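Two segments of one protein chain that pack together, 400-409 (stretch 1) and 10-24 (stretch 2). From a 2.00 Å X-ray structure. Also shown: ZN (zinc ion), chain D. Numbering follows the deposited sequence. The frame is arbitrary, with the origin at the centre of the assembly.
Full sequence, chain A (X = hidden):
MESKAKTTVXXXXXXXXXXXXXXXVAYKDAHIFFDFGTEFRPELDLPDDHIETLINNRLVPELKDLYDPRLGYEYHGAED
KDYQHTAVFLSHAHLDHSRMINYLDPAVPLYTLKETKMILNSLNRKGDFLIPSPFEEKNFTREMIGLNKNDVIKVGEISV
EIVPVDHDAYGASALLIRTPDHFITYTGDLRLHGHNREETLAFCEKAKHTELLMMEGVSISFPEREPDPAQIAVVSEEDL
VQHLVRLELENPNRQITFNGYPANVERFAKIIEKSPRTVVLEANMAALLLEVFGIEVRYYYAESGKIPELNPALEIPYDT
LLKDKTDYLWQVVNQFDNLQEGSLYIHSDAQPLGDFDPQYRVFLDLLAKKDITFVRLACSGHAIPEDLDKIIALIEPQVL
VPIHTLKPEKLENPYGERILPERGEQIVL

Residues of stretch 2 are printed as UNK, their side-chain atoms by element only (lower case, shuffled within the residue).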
# COMPACT_ATOMS: atom_id res chain seq x y z
N LEU A 400 -17.97 6.80 -14.26
CA LEU A 400 -16.70 6.16 -13.89
C LEU A 400 -15.55 7.12 -14.15
O LEU A 400 -15.47 7.72 -15.23
CB LEU A 400 -16.53 4.88 -14.73
CG LEU A 400 -15.61 3.67 -14.43
CD1 LEU A 400 -14.60 3.46 -15.53
CD2 LEU A 400 -14.98 3.59 -13.02
N VAL A 401 -14.66 7.26 -13.16
CA VAL A 401 -13.45 8.05 -13.33
C VAL A 401 -12.20 7.18 -13.12
O VAL A 401 -11.84 6.92 -11.97
CB VAL A 401 -13.39 9.24 -12.31
CG1 VAL A 401 -12.19 10.16 -12.59
CG2 VAL A 401 -14.66 10.02 -12.30
N PRO A 402 -11.54 6.71 -14.21
CA PRO A 402 -10.28 6.02 -13.97
C PRO A 402 -9.21 6.94 -13.36
O PRO A 402 -9.08 8.11 -13.76
CB PRO A 402 -9.85 5.57 -15.37
CG PRO A 402 -11.15 5.55 -16.17
CD PRO A 402 -11.88 6.71 -15.64
N ILE A 403 -8.51 6.40 -12.37
CA ILE A 403 -7.38 7.06 -11.72
C ILE A 403 -6.35 5.99 -11.41
O ILE A 403 -6.61 4.82 -11.62
CB ILE A 403 -7.79 7.76 -10.41
CG1 ILE A 403 -8.43 6.74 -9.43
CG2 ILE A 403 -8.66 8.98 -10.71
CD1 ILE A 403 -8.69 7.28 -8.04
N HIS A 404 -5.17 6.40 -10.94
CA HIS A 404 -4.11 5.47 -10.55
C HIS A 404 -3.89 4.47 -11.70
O HIS A 404 -3.98 3.25 -11.53
CB HIS A 404 -4.53 4.77 -9.24
CG HIS A 404 -3.40 4.42 -8.33
ND1 HIS A 404 -2.41 5.32 -7.99
CD2 HIS A 404 -3.13 3.29 -7.64
CE1 HIS A 404 -1.57 4.75 -7.15
NE2 HIS A 404 -1.98 3.51 -6.92
N THR A 405 -3.60 5.03 -12.89
CA THR A 405 -3.54 4.26 -14.12
C THR A 405 -2.74 5.02 -15.21
O THR A 405 -2.77 6.24 -15.28
CB THR A 405 -5.00 3.87 -14.61
OG1 THR A 405 -4.91 3.08 -15.79
CG2 THR A 405 -5.88 5.13 -14.87
N LEU A 406 -1.99 4.27 -16.01
CA LEU A 406 -1.30 4.82 -17.19
C LEU A 406 -2.13 4.68 -18.48
O LEU A 406 -1.74 5.19 -19.54
CB LEU A 406 0.08 4.17 -17.38
CG LEU A 406 1.04 4.06 -16.19
CD1 LEU A 406 2.36 3.41 -16.60
CD2 LEU A 406 1.29 5.42 -15.60
N LYS A 407 -3.27 3.97 -18.40
CA LYS A 407 -4.16 3.72 -19.56
C LYS A 407 -5.63 3.84 -19.16
O LYS A 407 -6.38 2.85 -19.20
CB LYS A 407 -3.85 2.36 -20.19
CG LYS A 407 -2.39 2.22 -20.59
CD LYS A 407 -2.04 0.90 -21.22
CE LYS A 407 -0.63 1.01 -21.76
NZ LYS A 407 -0.03 -0.31 -22.04
N PRO A 408 -6.06 5.04 -18.77
CA PRO A 408 -7.43 5.19 -18.30
C PRO A 408 -8.50 4.90 -19.37
O PRO A 408 -9.63 4.56 -19.02
CB PRO A 408 -7.48 6.66 -17.85
CG PRO A 408 -6.41 7.32 -18.59
CD PRO A 408 -5.34 6.32 -18.75
N GLU A 409 -8.15 5.00 -20.65
CA GLU A 409 -9.12 4.73 -21.74
C GLU A 409 -9.48 3.25 -21.83
O GLU A 409 -10.51 2.91 -22.42
CB GLU A 409 -8.60 5.23 -23.10
CG GLU A 409 -8.61 6.75 -23.18
CD GLU A 409 -8.75 7.30 -24.60
OE1 GLU A 409 -7.70 7.48 -25.26
OE2 GLU A 409 -9.89 7.61 -25.02
N UNK A 10 -12.05 17.78 -7.00
CA UNK A 10 -10.87 18.32 -7.66
C UNK A 10 -9.78 17.28 -7.66
O UNK A 10 -9.44 16.74 -6.61
c UNK A 10 -9.17 20.19 -7.83
c UNK A 10 -10.27 19.55 -6.96
o UNK A 10 -11.28 20.53 -6.73
N UNK A 11 -9.21 17.04 -8.84
CA UNK A 11 -8.12 16.08 -9.01
C UNK A 11 -6.77 16.80 -8.98
O UNK A 11 -6.18 17.12 -10.02
c UNK A 11 -11.99 12.98 -10.06
c UNK A 11 -8.33 15.25 -10.28
c UNK A 11 -10.82 15.04 -10.60
c UNK A 11 -9.60 14.45 -10.24
c UNK A 11 -9.59 13.12 -9.78
c UNK A 11 -10.77 12.39 -9.69
c UNK A 11 -12.01 14.31 -10.52
N UNK A 12 -6.33 17.07 -7.76
CA UNK A 12 -5.11 17.85 -7.53
C UNK A 12 -3.85 17.19 -8.04
O UNK A 12 -2.97 17.89 -8.51
c UNK A 12 -5.98 19.12 -5.50
c UNK A 12 -4.97 18.15 -6.02
c UNK A 12 -7.01 18.97 -4.62
c UNK A 12 -6.98 21.08 -5.24
n UNK A 12 -5.99 20.45 -5.87
n UNK A 12 -7.62 20.20 -4.49
N UNK A 13 -3.76 15.86 -7.94
CA UNK A 13 -2.48 15.18 -8.12
C UNK A 13 -2.67 13.71 -8.43
O UNK A 13 -3.70 13.13 -8.12
o UNK A 13 -0.33 14.89 -6.98
c UNK A 13 -1.66 15.32 -6.83
N UNK A 14 -1.66 13.08 -9.00
CA UNK A 14 -1.71 11.63 -9.21
C UNK A 14 -2.29 11.16 -10.52
O UNK A 14 -2.53 9.96 -10.71
N UNK A 15 -2.48 12.09 -11.46
CA UNK A 15 -3.09 11.79 -12.77
C UNK A 15 -2.07 11.32 -13.81
O UNK A 15 -1.08 12.00 -14.08
c UNK A 15 -6.12 12.49 -12.17
c UNK A 15 -3.87 13.00 -13.34
c UNK A 15 -4.39 12.71 -14.80
c UNK A 15 -4.97 13.47 -12.38
N UNK A 16 -2.34 10.17 -14.41
CA UNK A 16 -1.43 9.56 -15.40
C UNK A 16 -0.08 9.19 -14.79
O UNK A 16 1.00 9.39 -15.39
c UNK A 16 -0.46 8.56 -18.26
c UNK A 16 -1.52 9.62 -18.00
c UNK A 16 -2.91 8.98 -18.07
c UNK A 16 -1.29 10.41 -16.68
N UNK A 17 -0.16 8.68 -13.57
CA UNK A 17 0.99 8.21 -12.86
C UNK A 17 0.48 7.30 -11.75
O UNK A 17 -0.62 7.48 -11.25
c UNK A 17 1.86 9.40 -12.34
o UNK A 17 3.06 8.89 -11.76
c UNK A 17 1.12 10.27 -11.33
N UNK A 18 1.24 6.27 -11.43
CA UNK A 18 0.78 5.36 -10.40
C UNK A 18 1.40 5.81 -9.08
O UNK A 18 2.48 5.37 -8.70
c UNK A 18 0.44 3.61 -12.14
c UNK A 18 0.35 2.15 -12.54
c UNK A 18 0.61 2.96 -9.68
c UNK A 18 1.10 3.90 -10.78
N UNK A 19 0.72 6.75 -8.42
CA UNK A 19 1.18 7.27 -7.14
C UNK A 19 0.89 8.73 -6.99
O UNK A 19 0.96 9.51 -7.95
N UNK A 20 0.54 9.13 -5.78
CA UNK A 20 0.35 10.54 -5.48
C UNK A 20 -1.04 11.06 -5.77
O UNK A 20 -1.21 12.27 -5.95
N UNK A 21 -2.03 10.16 -5.80
CA UNK A 21 -3.45 10.58 -5.86
C UNK A 21 -3.80 11.49 -4.70
O UNK A 21 -3.68 11.10 -3.53
o UNK A 21 -4.16 8.56 -6.99
c UNK A 21 -5.86 9.89 -6.02
c UNK A 21 -4.43 9.40 -5.87
N UNK A 22 -4.22 12.70 -5.02
CA UNK A 22 -4.76 13.59 -4.00
C UNK A 22 -5.99 14.21 -4.63
O UNK A 22 -5.91 14.96 -5.60
c UNK A 22 -3.75 14.69 -3.56
c UNK A 22 -4.38 15.60 -2.52
c UNK A 22 -2.42 14.08 -3.05
N UNK A 23 -7.14 13.85 -4.07
CA UNK A 23 -8.41 14.34 -4.54
C UNK A 23 -9.04 15.08 -3.39
O UNK A 23 -8.91 14.66 -2.23
c UNK A 23 -9.30 13.16 -5.03
c UNK A 23 -8.66 12.52 -6.28
c UNK A 23 -10.73 13.59 -5.26
c UNK A 23 -9.19 11.11 -6.60
N UNK A 24 -9.70 16.18 -3.73
CA UNK A 24 -10.49 16.97 -2.81
C UNK A 24 -11.97 16.85 -3.13
O UNK A 24 -12.37 16.89 -4.30
c UNK A 24 -10.52 20.80 -2.07
c UNK A 24 -10.90 19.33 -1.95
c UNK A 24 -10.09 18.44 -2.88
o UNK A 24 -11.13 21.63 -1.37
o UNK A 24 -9.63 21.12 -2.87
ZN ZN D . -1.25 2.33 -5.11
O HOH W 1 -2.15 7.85 -8.85
O HOH W 2 -4.67 8.95 -10.09
O HOH W 3 -4.42 8.20 -14.00
O HOH W 4 0.17 1.28 -3.57
O HOH W 5 -0.17 0.74 -6.44

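Position 10 has one carbon carrying an oxygen and a carbon. It touches nothing on stretch 1. It is T10.

Position 11 has one carbon and then a ring of six carbons. The ring approaches V401 and I403. It is F11. Its CZ lies 3.8 Å from CG1 of V401, and its CE1 lies 4.1 Å from CG2 of I403.

Position 12 has one carbon and a five-membered ring of three carbons and two nitrogens. It is out of reach of stretch 1. It is H12.

Position 13 has one carbon and one oxygen, also out of reach. It is S13.

Position 14 has no side-chain atoms. It is G14. A CB here would lie 2.4 Å from the CA of position 21.

Position 15 has four carbons, forked at the first, with one arm two carbons long. Its CA-to-CB bond points away from stretch 1. It is I15.

Position 16 has four carbons, forked at the second. They approach L406 and P408. It is L16. Its CD2 packs 3.7 Å from CD of P408, and its CA makes a CA-H...O contact of 3.6 Å with O of T405.

Position 17 has one carbon carrying an oxygen and a carbon. Its CA-to-CB bond points away from stretch 1, and its CA is 3.9 Å from CD2 of L406. It is T17.

Position 18 has four carbons, forked at the first, one arm longer. They approach H404 and L406. It is I18. Its CG2 sits over one face of the H404 ring, 4.0 Å from the centroid, and its CG1 is 4.0 Å from CD2 of L406.

Position 19 has no side-chain atoms. Its N lies 3.3 Å from CE1 of H404. It is G19. The backbone angles would jam a CB against the preceding carbonyl oxygen.

Position 20 has no side-chain atoms and no contact. It is G20, with the same backbone constraint.

Position 21 has one carbon carrying an oxygen and a carbon. Its CA-to-CB bond points toward stretch 1, and the side chain approaches I403 and H404. It is T21. Its CG2 is 4.3 Å from CD1 of I403.

Position 22 has three carbons, one carrying the other two, out of reach. It is V22.

Position 23 has four carbons, forked at the first, one arm longer. They approach I403. It is I23. Its CD1 meets CD1 of I403 at 4.1 Å.

Position 24 has three carbons, the third carrying two oxygens, out of reach. It is E24.

No direct hydrogen bond joins the stretches. I18 covers one face of the H404 ring, and apolar pairs pack at V401, I403, L406 and P408. Waters supply the polar links. Water 1 accepts from ND1 of H404 at 2.7 Å and donates to O of G14 at 2.8 Å. Water 3 bridges N of L16 and O of T405. NE2 of H404 binds zinc at 2.3 Å, so both ring nitrogens are engaged.

Stretch 2 (10-24) TFHSGILTIGGTVIE
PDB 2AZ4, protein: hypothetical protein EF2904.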